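Local coordinates for protein putative Acetyltransferase from the GNAT family (Novosphingobium aromaticivorans DSM 12444, PDB 3EC4) that probably transfers an acyl group from a coenzyme A thioester to an acceptor, as other GNAT-family acetyltransferases do, at residues V78-P83 with A221-K226; G38-A43 with W63-E68; G28-L33 with L51-Q56. One frame throughout, in Å; residues are numbered along the deposited sequence. Where two conformers were deposited one is given.

Interaction 1: V78-P83 with A221-K226; sequences VIRVAP and ATLLGK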
ATOM      1  N   VAL A  78      10.416   2.636  18.469  1.00 25.06           N
ATOM      2  CA  VAL A  78       9.938   3.290  17.263  1.00 24.43           C
ATOM      3  C   VAL A  78      11.134   3.593  16.359  1.00 26.09           C
ATOM      4  O   VAL A  78      12.100   4.234  16.787  1.00 25.45           O
ATOM      5  CB  VAL A  78       9.223   4.617  17.577  1.00 25.76           C
ATOM      6  CG1 VAL A  78       8.702   5.235  16.264  1.00 22.98           C
ATOM      7  CG2 VAL A  78       8.076   4.379  18.581  1.00 26.17           C
ATOM      8  N   ILE A  79      11.081   3.148  15.122  1.00 22.47           N
ATOM      9  CA  ILE A  79      12.156   3.442  14.134  1.00 23.72           C
ATOM     10  C   ILE A  79      11.759   4.668  13.284  1.00 24.42           C
ATOM     11  O   ILE A  79      12.564   5.580  13.074  1.00 23.43           O
ATOM     12  CB  ILE A  79      12.391   2.226  13.201  1.00 23.31           C
ATOM     13  CG1 ILE A  79      12.881   0.990  13.998  1.00 23.35           C
ATOM     14  CG2 ILE A  79      13.383   2.565  12.064  1.00 24.29           C
ATOM     15  CD1 ILE A  79      13.095  -0.256  13.136  1.00 26.97           C
ATOM     16  N   ARG A  80      10.525   4.666  12.810  1.00 24.42           N
ATOM     17  CA  ARG A  80       9.948   5.775  12.044  1.00 24.14           C
ATOM     18  C   ARG A  80       8.486   6.057  12.415  1.00 25.11           C
ATOM     19  O   ARG A  80       7.745   5.150  12.823  1.00 25.29           O
ATOM     20  CB  ARG A  80      10.002   5.484  10.543  1.00 24.86           C
ATOM     21  CG  ARG A  80      11.337   5.655   9.868  1.00 26.54           C
ATOM     22  CD  ARG A  80      11.302   5.174   8.442  1.00 26.27           C
ATOM     23  NE  ARG A  80      10.474   6.034   7.597  1.00 27.93           N
ATOM     24  CZ  ARG A  80      10.048   5.739   6.377  1.00 24.62           C
ATOM     25  NH1 ARG A  80      10.337   4.579   5.800  1.00 26.93           N
ATOM     26  NH2 ARG A  80       9.332   6.625   5.728  1.00 24.87           N
ATOM     27  N   VAL A  81       8.082   7.323  12.256  1.00 24.38           N
ATOM     28  CA  VAL A  81       6.688   7.736  12.355  0.50 24.43           C
ATOM     29  C   VAL A  81       6.366   8.713  11.235  1.00 26.72           C
ATOM     30  O   VAL A  81       6.912   9.803  11.182  1.00 27.00           O
ATOM     31  CB  VAL A  81       6.317   8.389  13.718  0.50 24.49           C
ATOM     32  CG1 VAL A  81       4.768   8.424  13.871  0.50 20.06           C
ATOM     33  CG2 VAL A  81       6.938   7.617  14.842  0.50 20.53           C
ATOM     34  N   ALA A  82       5.465   8.310  10.354  1.00 25.91           N
ATOM     35  CA  ALA A  82       5.167   9.008   9.131  1.00 27.21           C
ATOM     36  C   ALA A  82       3.698   9.484   9.085  1.00 26.98           C
ATOM     37  O   ALA A  82       2.800   8.677   8.967  1.00 27.59           O
ATOM     38  CB  ALA A  82       5.456   8.058   7.961  1.00 25.82           C
ATOM     39  N   PRO A  83       3.463  10.789   9.200  1.00 27.21           N
ATOM     40  CA  PRO A  83       2.137  11.312   8.982  1.00 28.39           C
ATOM     41  C   PRO A  83       1.685  11.043   7.544  1.00 27.10           C
ATOM     42  O   PRO A  83       2.406  11.337   6.569  1.00 26.30           O
ATOM     43  CB  PRO A  83       2.299  12.809   9.240  1.00 30.06           C
ATOM     44  CG  PRO A  83       3.535  12.876  10.156  1.00 28.79           C
ATOM     45  CD  PRO A  83       4.415  11.847   9.562  1.00 29.25           C
ATOM     46  N   ALA A 221       1.575   6.117   9.900  1.00 25.71           N
ATOM     47  CA  ALA A 221       2.347   4.881   9.734  1.00 25.38           C
ATOM     48  C   ALA A 221       3.425   4.860  10.801  1.00 26.57           C
ATOM     49  O   ALA A 221       4.219   5.813  10.893  1.00 25.85           O
ATOM     50  CB  ALA A 221       2.993   4.839   8.350  1.00 23.97           C
ATOM     51  N   THR A 222       3.435   3.805  11.610  1.00 23.39           N
ATOM     52  CA  THR A 222       4.494   3.585  12.625  1.00 24.16           C
ATOM     53  C   THR A 222       5.339   2.346  12.270  1.00 22.49           C
ATOM     54  O   THR A 222       4.784   1.290  11.974  1.00 24.50           O
ATOM     55  CB  THR A 222       3.901   3.387  14.037  1.00 23.34           C
ATOM     56  OG1 THR A 222       3.221   4.579  14.498  1.00 26.97           O
ATOM     57  CG2 THR A 222       4.974   2.961  15.017  1.00 24.29           C
ATOM     58  N   LEU A 223       6.661   2.501  12.297  1.00 23.72           N
ATOM     59  CA  LEU A 223       7.617   1.417  12.107  1.00 24.83           C
ATOM     60  C   LEU A 223       8.247   1.069  13.455  1.00 25.00           C
ATOM     61  O   LEU A 223       8.960   1.893  14.079  1.00 24.93           O
ATOM     62  CB  LEU A 223       8.686   1.819  11.077  1.00 24.91           C
ATOM     63  CG  LEU A 223       9.689   0.709  10.763  1.00 23.34           C
ATOM     64  CD1 LEU A 223       8.953  -0.518  10.135  1.00 27.93           C
ATOM     65  CD2 LEU A 223      10.752   1.310   9.823  1.00 27.33           C
ATOM     66  N   LEU A 224       7.945  -0.144  13.921  1.00 24.99           N
ATOM     67  CA  LEU A 224       8.507  -0.684  15.142  1.00 23.82           C
ATOM     68  C   LEU A 224       9.554  -1.746  14.839  1.00 27.13           C
ATOM     69  O   LEU A 224       9.327  -2.654  13.994  1.00 26.74           O
ATOM     70  CB  LEU A 224       7.421  -1.302  16.064  1.00 24.62           C
ATOM     71  CG  LEU A 224       6.311  -0.368  16.579  1.00 25.35           C
ATOM     72  CD1 LEU A 224       5.307  -1.217  17.420  1.00 26.95           C
ATOM     73  CD2 LEU A 224       6.861   0.838  17.364  1.00 25.61           C
ATOM     74  N   GLY A 225      10.666  -1.632  15.575  1.00 25.26           N
ATOM     75  CA  GLY A 225      11.710  -2.672  15.683  1.00 23.38           C
ATOM     76  C   GLY A 225      11.855  -3.211  17.102  1.00 25.08           C
ATOM     77  O   GLY A 225      11.124  -2.824  18.005  1.00 24.13           O
ATOM     78  N   LYS A 226      12.800  -4.117  17.291  1.00 28.94           N
ATOM     79  CA  LYS A 226      13.116  -4.633  18.635  1.00 31.23           C
ATOM     80  C   LYS A 226      13.840  -3.586  19.439  1.00 32.51           C
ATOM     81  O   LYS A 226      14.665  -2.857  18.891  1.00 34.25           O
ATOM     82  CB  LYS A 226      14.007  -5.862  18.528  1.00 35.09           C
ATOM     83  CG  LYS A 226      13.295  -7.191  18.562  1.00 39.62           C
ATOM     84  CD  LYS A 226      14.300  -8.270  18.961  1.00 38.90           C
TER
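Strands 76-88 and 214-226 are antiparallel neighbours in the large mixed sheet of this GNAT-family chain, and they illustrate how a classic beta bulge absorbs one extra residue. The regular part begins at Ala-82 and Ala-221, a hydrogen-bonded pair in which Ala-82 N donates to Ala-221 O at 2.8 Å, in the carbonyl plane, while Ala-221 N returns a bond to Ala-82 O. Next, Leu-223 N makes an almost straight bond (178° at the hydrogen) to Arg-80 O at 2.9 Å, approaching from above the carbonyl plane.

At the bulge both Ile-79 and Arg-80 face Leu-223, and here packing is tight. Leu-223 O takes a strong bond from Ile-79 N, 2.7 Å away and nearly along the C=O axis, and a weak one from Arg-80 N at 3.4 Å. A psi of -47° at Ile-79 breaks the extended course and lets the two amides converge. With CG anti to its backbone N (chi1 -177°), Leu-223 brings CD2 obliquely across Ile-79 CG2 at 3.7 Å, and its CB rests by Arg-80 CB. Ile-79 CD1 reaches over Gly-225 N, also 3.7 Å off, where no side chain obstructs it. On the face carrying Leu-223, Ala-82 and Ala-221, Trp-63 touches Arg-80, Ala-221 and Leu-223; there Arg-80 bends at chi3 and carries its guanidinium away, NH2 hydrogen-bonding Tyr-198 OH.

The face of Val-78, Val-81, Thr-222 and Leu-224 is looser. Val-78 CG2 crosses Leu-224 CD2 at 3.9 Å, and exposed Val-81 merely lies alongside Thr-222, whose OG1 is hydrogen-bonded to Val-70 N.

Direct backbone bonds therefore fix the pairing on the Ala-82 side; at the bulge Leu-223 O accepts from both amides, which accommodates the extra residue, and apolar contacts pack around Leu-223.

Interaction 2: G38-A43 with W63-E68; sequences GPFAAA and WLVEPE
Between 38-43 and 63-68 the backbones meet at one bridge and then part. Strand 41-43 and the 63-66 part of strand 61-66 cross at -58° and come no closer than 6.0 Å along their axes, so regular sheet pairing cannot continue. The contact links the small two-stranded sheet, through 41-43, to 61-66, the outermost strand of the large mixed sheet. At the bridge, Phe-40 sits opposite Trp-63 and two bonds straddle it: Trp-63 N donates to Pro-39 O at 2.9 Å, from above the carbonyl plane, and Ala-41 N donates to Trp-63 O over an equal 2.9 Å, this time in the plane. The CA-H of Phe-40 also points at Trp-63 O.

Beyond the bridge, water takes over. One molecule accepts from Val-65 N and is hydrogen-bonded to Ala-41 O, 2.7 Å away, and to Glu-66 OE2. A second accepts from Ala-43 N and donates to the same Glu-66 OE2 at 2.8 Å.

Among the side chains, Trp-63 contributes the largest share of the buried surface. Pro-39 CG meets the indole at its edge, near the ring plane, 3.5 Å from Trp-63 CD1. Phe-40, its CG beside the backbone N (chi1 -68°), runs obliquely past Trp-63 so that Phe-40 CD1 lies 3.7 Å from Trp-63 CB, and CE1 of the same ring touches Val-65 CG2. Leu-64 CD2 packs against Ala-41 O, 3.5 Å away. Val-12 of helix 11-17 touches Phe-40, Ala-42 and Val-65.

Glu-66, bent at chi2, turns its carboxylate towards Ala-42 CB and the waters, while OE1 forms a salt bridge with Arg-10 NE. Arg-10 also hydrogen-bonds Ala-43 O. The buried carboxylate is thus probably ionised, and the diverging strands are joined by two bound waters and the Glu-66 to Arg-10 salt bridge.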
ATOM      1  N   GLY A  38       4.305  -8.355   2.659  1.00 25.53           N
ATOM      2  CA  GLY A  38       4.684  -7.049   3.177  1.00 26.32           C
ATOM      3  C   GLY A  38       4.865  -7.059   4.679  1.00 25.30           C
ATOM      4  O   GLY A  38       4.709  -8.105   5.314  1.00 26.22           O
ATOM      5  N   PRO A  39       5.251  -5.902   5.239  1.00 25.90           N
ATOM      6  CA  PRO A  39       5.652  -5.842   6.642  1.00 27.10           C
ATOM      7  C   PRO A  39       4.556  -5.432   7.662  1.00 26.72           C
ATOM      8  O   PRO A  39       4.872  -5.103   8.819  1.00 26.38           O
ATOM      9  CB  PRO A  39       6.711  -4.759   6.594  1.00 26.99           C
ATOM     10  CG  PRO A  39       6.116  -3.779   5.621  1.00 31.45           C
ATOM     11  CD  PRO A  39       5.470  -4.614   4.562  1.00 28.60           C
ATOM     12  N   PHE A  40       3.296  -5.488   7.255  1.00 26.69           N
ATOM     13  CA  PHE A  40       2.236  -4.801   7.991  1.00 25.67           C
ATOM     14  C   PHE A  40       1.689  -5.688   9.117  1.00 24.03           C
ATOM     15  O   PHE A  40       1.617  -6.905   8.981  1.00 25.40           O
ATOM     16  CB  PHE A  40       1.106  -4.369   7.076  1.00 25.62           C
ATOM     17  CG  PHE A  40       1.513  -3.288   6.124  1.00 25.94           C
ATOM     18  CD1 PHE A  40       1.677  -1.997   6.576  1.00 26.96           C
ATOM     19  CD2 PHE A  40       1.811  -3.590   4.804  1.00 28.13           C
ATOM     20  CE1 PHE A  40       2.077  -1.015   5.733  1.00 31.75           C
ATOM     21  CE2 PHE A  40       2.240  -2.603   3.957  1.00 27.75           C
ATOM     22  CZ  PHE A  40       2.375  -1.326   4.420  1.00 29.38           C
ATOM     23  N   ALA A  41       1.312  -5.049  10.226  1.00 23.21           N
ATOM     24  CA  ALA A  41       0.692  -5.772  11.371  1.00 25.83           C
ATOM     25  C   ALA A  41      -0.241  -4.843  12.119  1.00 25.59           C
ATOM     26  O   ALA A  41      -0.203  -3.630  11.938  1.00 24.58           O
ATOM     27  CB  ALA A  41       1.770  -6.370  12.337  1.00 25.21           C
ATOM     28  N   ALA A  42      -1.098  -5.430  12.953  1.00 26.43           N
ATOM     29  CA  ALA A  42      -2.054  -4.674  13.741  1.00 24.30           C
ATOM     30  C   ALA A  42      -2.439  -5.503  14.964  1.00 26.35           C
ATOM     31  O   ALA A  42      -2.409  -6.756  14.934  1.00 26.57           O
ATOM     32  CB  ALA A  42      -3.301  -4.315  12.901  1.00 20.99           C
ATOM     33  N   ALA A  43      -2.814  -4.806  16.018  1.00 25.22           N
ATOM     34  CA  ALA A  43      -3.257  -5.441  17.287  1.00 26.61           C
ATOM     35  C   ALA A  43      -4.692  -5.032  17.649  1.00 26.67           C
ATOM     36  O   ALA A  43      -5.149  -3.930  17.329  1.00 28.59           O
ATOM     37  CB  ALA A  43      -2.295  -5.054  18.436  1.00 23.45           C
ATOM     38  N   TRP A  63       5.352  -2.563  10.189  1.00 22.90           N
ATOM     39  CA  TRP A  63       4.671  -1.326   9.932  1.00 23.78           C
ATOM     40  C   TRP A  63       3.231  -1.467  10.345  1.00 25.91           C
ATOM     41  O   TRP A  63       2.552  -2.450   9.980  1.00 26.31           O
ATOM     42  CB  TRP A  63       4.668  -0.950   8.454  1.00 23.95           C
ATOM     43  CG  TRP A  63       5.899  -0.282   7.968  1.00 22.29           C
ATOM     44  CD1 TRP A  63       6.918  -0.855   7.290  1.00 28.29           C
ATOM     45  CD2 TRP A  63       6.223   1.101   8.098  1.00 24.07           C
ATOM     46  NE1 TRP A  63       7.871   0.079   6.976  1.00 30.72           N
ATOM     47  CE2 TRP A  63       7.468   1.294   7.457  1.00 30.06           C
ATOM     48  CE3 TRP A  63       5.598   2.199   8.701  1.00 25.68           C
ATOM     49  CZ2 TRP A  63       8.106   2.527   7.418  1.00 28.94           C
ATOM     50  CZ3 TRP A  63       6.251   3.429   8.653  1.00 23.72           C
ATOM     51  CH2 TRP A  63       7.486   3.572   8.015  1.00 23.03           C
ATOM     52  N   LEU A  64       2.775  -0.428  11.041  1.00 25.21           N
ATOM     53  CA  LEU A  64       1.387  -0.245  11.450  1.00 24.37           C
ATOM     54  C   LEU A  64       0.798   1.022  10.807  1.00 24.56           C
ATOM     55  O   LEU A  64       1.485   2.026  10.663  1.00 28.02           O
ATOM     56  CB  LEU A  64       1.286  -0.173  12.968  1.00 25.23           C
ATOM     57  CG  LEU A  64       1.949  -1.320  13.728  1.00 28.33           C
ATOM     58  CD1 LEU A  64       3.197  -0.811  14.394  1.00 26.69           C
ATOM     59  CD2 LEU A  64       0.972  -1.947  14.747  1.00 27.79           C
ATOM     60  N   VAL A  65      -0.456   0.930  10.422  1.00 24.11           N
ATOM     61  CA  VAL A  65      -1.197   2.037   9.760  1.00 25.33           C
ATOM     62  C   VAL A  65      -2.465   2.214  10.586  1.00 26.44           C
ATOM     63  O   VAL A  65      -3.350   1.346  10.569  1.00 26.21           O
ATOM     64  CB  VAL A  65      -1.492   1.771   8.265  1.00 25.60           C
ATOM     65  CG1 VAL A  65      -2.199   2.984   7.663  1.00 23.93           C
ATOM     66  CG2 VAL A  65      -0.170   1.484   7.516  1.00 27.94           C
ATOM     67  N   GLU A  66      -2.481   3.290  11.375  1.00 25.82           N
ATOM     68  CA  GLU A  66      -3.531   3.560  12.347  1.00 26.45           C
ATOM     69  C   GLU A  66      -3.862   5.028  12.353  1.00 25.89           C
ATOM     70  O   GLU A  66      -3.127   5.808  11.773  1.00 26.10           O
ATOM     71  CB  GLU A  66      -3.112   3.095  13.730  1.00 25.37           C
ATOM     72  CG  GLU A  66      -2.699   1.619  13.781  1.00 29.27           C
ATOM     73  CD  GLU A  66      -3.863   0.625  13.698  1.00 28.68           C
ATOM     74  OE1 GLU A  66      -5.022   1.041  13.871  1.00 28.09           O
ATOM     75  OE2 GLU A  66      -3.625  -0.601  13.476  1.00 26.65           O
ATOM     76  N   PRO A  67      -4.958   5.425  13.015  1.00 26.50           N
ATOM     77  CA  PRO A  67      -5.192   6.882  13.051  1.00 27.08           C
ATOM     78  C   PRO A  67      -4.061   7.681  13.775  1.00 28.07           C
ATOM     79  O   PRO A  67      -3.633   8.702  13.260  1.00 32.96           O
ATOM     80  CB  PRO A  67      -6.560   6.995  13.753  1.00 29.48           C
ATOM     81  CG  PRO A  67      -7.264   5.708  13.441  1.00 24.57           C
ATOM     82  CD  PRO A  67      -6.106   4.669  13.557  1.00 24.51           C
ATOM     83  N   GLU A  68      -3.522   7.150  14.873  1.00 29.06           N
ATOM     84  CA  GLU A  68      -2.500   7.832  15.654  1.00 27.38           C
ATOM     85  C   GLU A  68      -1.179   7.026  15.687  1.00 28.36           C
ATOM     86  O   GLU A  68      -1.187   5.831  15.408  1.00 27.41           O
ATOM     87  CB  GLU A  68      -3.035   8.022  17.065  1.00 32.03           C
ATOM     88  CG  GLU A  68      -4.328   8.816  17.084  1.00 34.85           C
ATOM     89  CD  GLU A  68      -4.167  10.229  16.506  1.00 45.43           C
ATOM     90  OE1 GLU A  68      -3.032  10.759  16.541  1.00 42.72           O
ATOM     91  OE2 GLU A  68      -5.177  10.805  16.006  1.00 51.92           O
TER
HETATM   92  O   HOH W   1      -1.736  -1.466  11.587  1.00 19.33           O
HETATM   93  O   HOH W   2      -2.335  -1.871  15.669  1.00 16.18           O

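Interaction 3: G28-L33 with L51-Q56; sequences GNLRRL and LASLLQ
Strand 30-32, one half of a two-stranded antiparallel sheet with 41-43, packs here against two overlapping type I turns, 51-54 and 52-55. Leu-54 N bonds back to Leu-51 O to close the first and Leu-55 N to Ala-52 O to close the second, which brings Leu-51 and Leu-54 round to the strand.

Apolar contacts come first. Leu-30, its CG beside the backbone N (chi1 -66°), points at the turns and spreads its two methyls: CD2 approaches Leu-51 CD2 at 4.3 Å, and CD1 reaches Leu-54 CD2 at 4.2 Å. The same Leu-54 CD2 also lies 4.1 Å from Arg-32 CB, so a single methyl bridges two strand residues. Ala-41 and Ala-43 of the partner strand touch these leucines as well.

Polar groups lie around this apolar patch. Ser-53 OG lies only 3.3 Å from Leu-30 CD1, but its hydrogen bond is to Gly-50 O. Arg-32 NH1 hydrogen-bonds Gly-38 O. No direct hydrogen bond joins the two segments; instead one water accepts from Arg-32 NE at 2.8 Å and donates to Leu-54 O at a notably short 2.4 Å.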
ATOM      1  N   GLY A  28      -5.420 -14.820  16.990  1.00 32.49           N
ATOM      2  CA  GLY A  28      -5.962 -14.215  18.188  1.00 30.50           C
ATOM      3  C   GLY A  28      -6.112 -12.728  18.029  1.00 28.85           C
ATOM      4  O   GLY A  28      -6.728 -12.251  17.067  1.00 32.57           O
ATOM      5  N   ASN A  29      -5.521 -11.976  18.952  1.00 26.44           N
ATOM      6  CA  ASN A  29      -5.640 -10.532  18.910  1.00 27.78           C
ATOM      7  C   ASN A  29      -4.509  -9.838  18.169  1.00 27.37           C
ATOM      8  O   ASN A  29      -4.359  -8.613  18.265  1.00 27.48           O
ATOM      9  CB  ASN A  29      -5.718  -9.949  20.341  1.00 29.45           C
ATOM     10  CG  ASN A  29      -7.135  -9.935  20.875  1.00 32.55           C
ATOM     11  OD1 ASN A  29      -8.107 -10.064  20.103  1.00 34.46           O
ATOM     12  ND2 ASN A  29      -7.262  -9.756  22.184  1.00 29.24           N
ATOM     13  N   LEU A  30      -3.741 -10.613  17.411  1.00 26.01           N
ATOM     14  CA  LEU A  30      -2.724 -10.041  16.535  1.00 24.72           C
ATOM     15  C   LEU A  30      -3.015 -10.455  15.123  1.00 24.77           C
ATOM     16  O   LEU A  30      -3.455 -11.579  14.872  1.00 24.87           O
ATOM     17  CB  LEU A  30      -1.307 -10.515  16.950  1.00 27.09           C
ATOM     18  CG  LEU A  30      -0.844 -10.014  18.334  1.00 30.97           C
ATOM     19  CD1 LEU A  30       0.504 -10.639  18.734  1.00 32.33           C
ATOM     20  CD2 LEU A  30      -0.780  -8.493  18.460  1.00 34.47           C
ATOM     21  N   ARG A  31      -2.795  -9.528  14.214  1.00 23.03           N
ATOM     22  CA  ARG A  31      -2.855  -9.816  12.784  1.00 25.18           C
ATOM     23  C   ARG A  31      -1.566  -9.377  12.138  1.00 24.78           C
ATOM     24  O   ARG A  31      -1.091  -8.253  12.360  1.00 24.71           O
ATOM     25  CB  ARG A  31      -4.064  -9.147  12.107  1.00 23.03           C
ATOM     26  CG  ARG A  31      -5.372  -9.692  12.670  1.00 25.26           C
ATOM     27  CD  ARG A  31      -6.615  -9.018  12.145  1.00 24.38           C
ATOM     28  NE  ARG A  31      -7.770  -9.497  12.932  1.00 25.80           N
ATOM     29  CZ  ARG A  31      -8.986  -8.965  12.892  1.00 26.47           C
ATOM     30  NH1 ARG A  31      -9.256  -7.932  12.087  1.00 25.94           N
ATOM     31  NH2 ARG A  31      -9.950  -9.482  13.654  1.00 25.47           N
ATOM     32  N   ARG A  32      -0.997 -10.276  11.335  1.00 24.37           N
ATOM     33  CA  ARG A  32       0.294 -10.033  10.674  1.00 25.66           C
ATOM     34  C   ARG A  32       0.223 -10.460   9.236  1.00 25.04           C
ATOM     35  O   ARG A  32      -0.175 -11.572   8.939  1.00 24.46           O
ATOM     36  CB  ARG A  32       1.379 -10.814  11.420  1.00 26.65           C
ATOM     37  CG  ARG A  32       2.760 -10.900  10.745  1.00 32.41           C
ATOM     38  CD  ARG A  32       3.420  -9.555  10.781  1.00 33.41           C
ATOM     39  NE  ARG A  32       4.870  -9.486  10.451  1.00 31.57           N
ATOM     40  CZ  ARG A  32       5.365  -9.181   9.238  1.00 40.16           C
ATOM     41  NH1 ARG A  32       4.571  -9.011   8.164  1.00 27.16           N
ATOM     42  NH2 ARG A  32       6.679  -9.062   9.085  1.00 37.95           N
ATOM     43  N   LEU A  33       0.508  -9.538   8.325  1.00 25.75           N
ATOM     44  CA  LEU A  33       0.513  -9.868   6.921  1.00 22.28           C
ATOM     45  C   LEU A  33       1.631 -10.892   6.684  1.00 24.37           C
ATOM     46  O   LEU A  33       2.742 -10.793   7.234  1.00 25.50           O
ATOM     47  CB  LEU A  33       0.709  -8.593   6.073  1.00 26.11           C
ATOM     48  CG  LEU A  33       0.862  -8.686   4.553  1.00 25.30           C
ATOM     49  CD1 LEU A  33      -0.385  -9.216   3.901  1.00 24.67           C
ATOM     50  CD2 LEU A  33       1.316  -7.315   4.004  1.00 23.19           C
ATOM     51  N   LEU A  51       2.457  -7.036  20.172  1.00 27.72           N
ATOM     52  CA  LEU A  51       3.184  -6.670  18.955  1.00 28.01           C
ATOM     53  C   LEU A  51       4.648  -7.074  19.061  1.00 26.29           C
ATOM     54  O   LEU A  51       5.245  -7.440  18.072  1.00 27.13           O
ATOM     55  CB  LEU A  51       3.068  -5.165  18.668  1.00 26.19           C
ATOM     56  CG  LEU A  51       1.728  -4.622  18.157  1.00 29.49           C
ATOM     57  CD1 LEU A  51       1.752  -3.070  18.210  1.00 28.01           C
ATOM     58  CD2 LEU A  51       1.379  -5.160  16.740  1.00 23.73           C
ATOM     59  N   ALA A  52       5.209  -7.047  20.279  1.00 25.32           N
ATOM     60  CA  ALA A  52       6.594  -7.421  20.490  1.00 28.22           C
ATOM     61  C   ALA A  52       6.819  -8.881  20.109  1.00 31.31           C
ATOM     62  O   ALA A  52       7.875  -9.245  19.598  1.00 30.90           O
ATOM     63  CB  ALA A  52       7.027  -7.139  21.935  1.00 27.31           C
ATOM     64  N   SER A  53       5.805  -9.709  20.331  1.00 32.25           N
ATOM     65  CA  SER A  53       5.877 -11.131  20.012  1.00 33.87           C
ATOM     66  C   SER A  53       6.020 -11.379  18.509  1.00 34.35           C
ATOM     67  O   SER A  53       6.462 -12.449  18.124  1.00 34.86           O
ATOM     68  CB  SER A  53       4.656 -11.901  20.612  1.00 33.03           C
ATOM     69  OG  SER A  53       3.476 -11.648  19.876  1.00 37.34           O
ATOM     70  N   LEU A  54       5.687 -10.390  17.658  1.00 33.16           N
ATOM     71  CA  LEU A  54       5.884 -10.507  16.211  1.00 36.58           C
ATOM     72  C   LEU A  54       7.294 -10.128  15.775  1.00 40.72           C
ATOM     73  O   LEU A  54       7.599 -10.228  14.585  1.00 44.59           O
ATOM     74  CB  LEU A  54       4.896  -9.595  15.453  1.00 35.45           C
ATOM     75  CG  LEU A  54       3.394  -9.695  15.745  1.00 34.82           C
ATOM     76  CD1 LEU A  54       2.601  -8.520  15.100  1.00 28.23           C
ATOM     77  CD2 LEU A  54       2.887 -11.032  15.256  1.00 33.80           C
ATOM     78  N   LEU A  55       8.150  -9.686  16.706  1.00 39.85           N
ATOM     79  CA  LEU A  55       9.508  -9.193  16.401  1.00 40.14           C
ATOM     80  C   LEU A  55      10.644 -10.026  17.050  1.00 47.45           C
ATOM     81  O   LEU A  55      11.189  -9.633  18.108  1.00 49.38           O
ATOM     82  CB  LEU A  55       9.647  -7.747  16.889  1.00 40.44           C
ATOM     83  CG  LEU A  55       8.800  -6.714  16.152  1.00 37.78           C
ATOM     84  CD1 LEU A  55       8.999  -5.337  16.762  1.00 43.26           C
ATOM     85  CD2 LEU A  55       9.143  -6.700  14.687  1.00 32.22           C
ATOM     86  N   GLN A  56      11.047 -11.129  16.410  1.00 49.65           N
ATOM     87  CA  GLN A  56      12.099 -11.995  17.000  1.00 50.57           C
ATOM     88  C   GLN A  56      13.564 -11.715  16.624  1.00 50.41           C
ATOM     89  O   GLN A  56      14.410 -11.514  17.519  1.00 51.83           O
ATOM     90  CB  GLN A  56      11.827 -13.491  16.755  1.00 50.64           C
ATOM     91  CG  GLN A  56      12.813 -14.382  17.556  1.00 47.83           C
ATOM     92  CD  GLN A  56      12.846 -14.021  19.058  1.00 53.95           C
ATOM     93  OE1 GLN A  56      11.792 -13.883  19.693  1.00 62.93           O
ATOM     94  NE2 GLN A  56      14.050 -13.845  19.614  1.00 44.67           N
TER
HETATM   95  O   HOH W   3       6.730 -10.481  12.309  1.00 23.59           O

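In the fold
The three contacts lie on the same side of the chain's centre, with the centres of interactions 1 and 2 about 9 Å apart, 2 and 3 about 10 Å, and 1 and 3 about 15 Å. Strand 61-66, outermost in the large sheet, pairs with 214-226 through a probable Thr-222 O to Leu-64 N bond, tying interaction 2 to interaction 1. Strand 41-43 pairs with 30-32, carrying interaction 2 into interaction 3. Along the chain, the segments of interactions 2 and 3 alternate, and both close before interaction 1 opens. The early part of the chain supplies the edge strand 61-66 and the small sheet beside it, while neighbouring strand 214-226 comes from the C-terminal end.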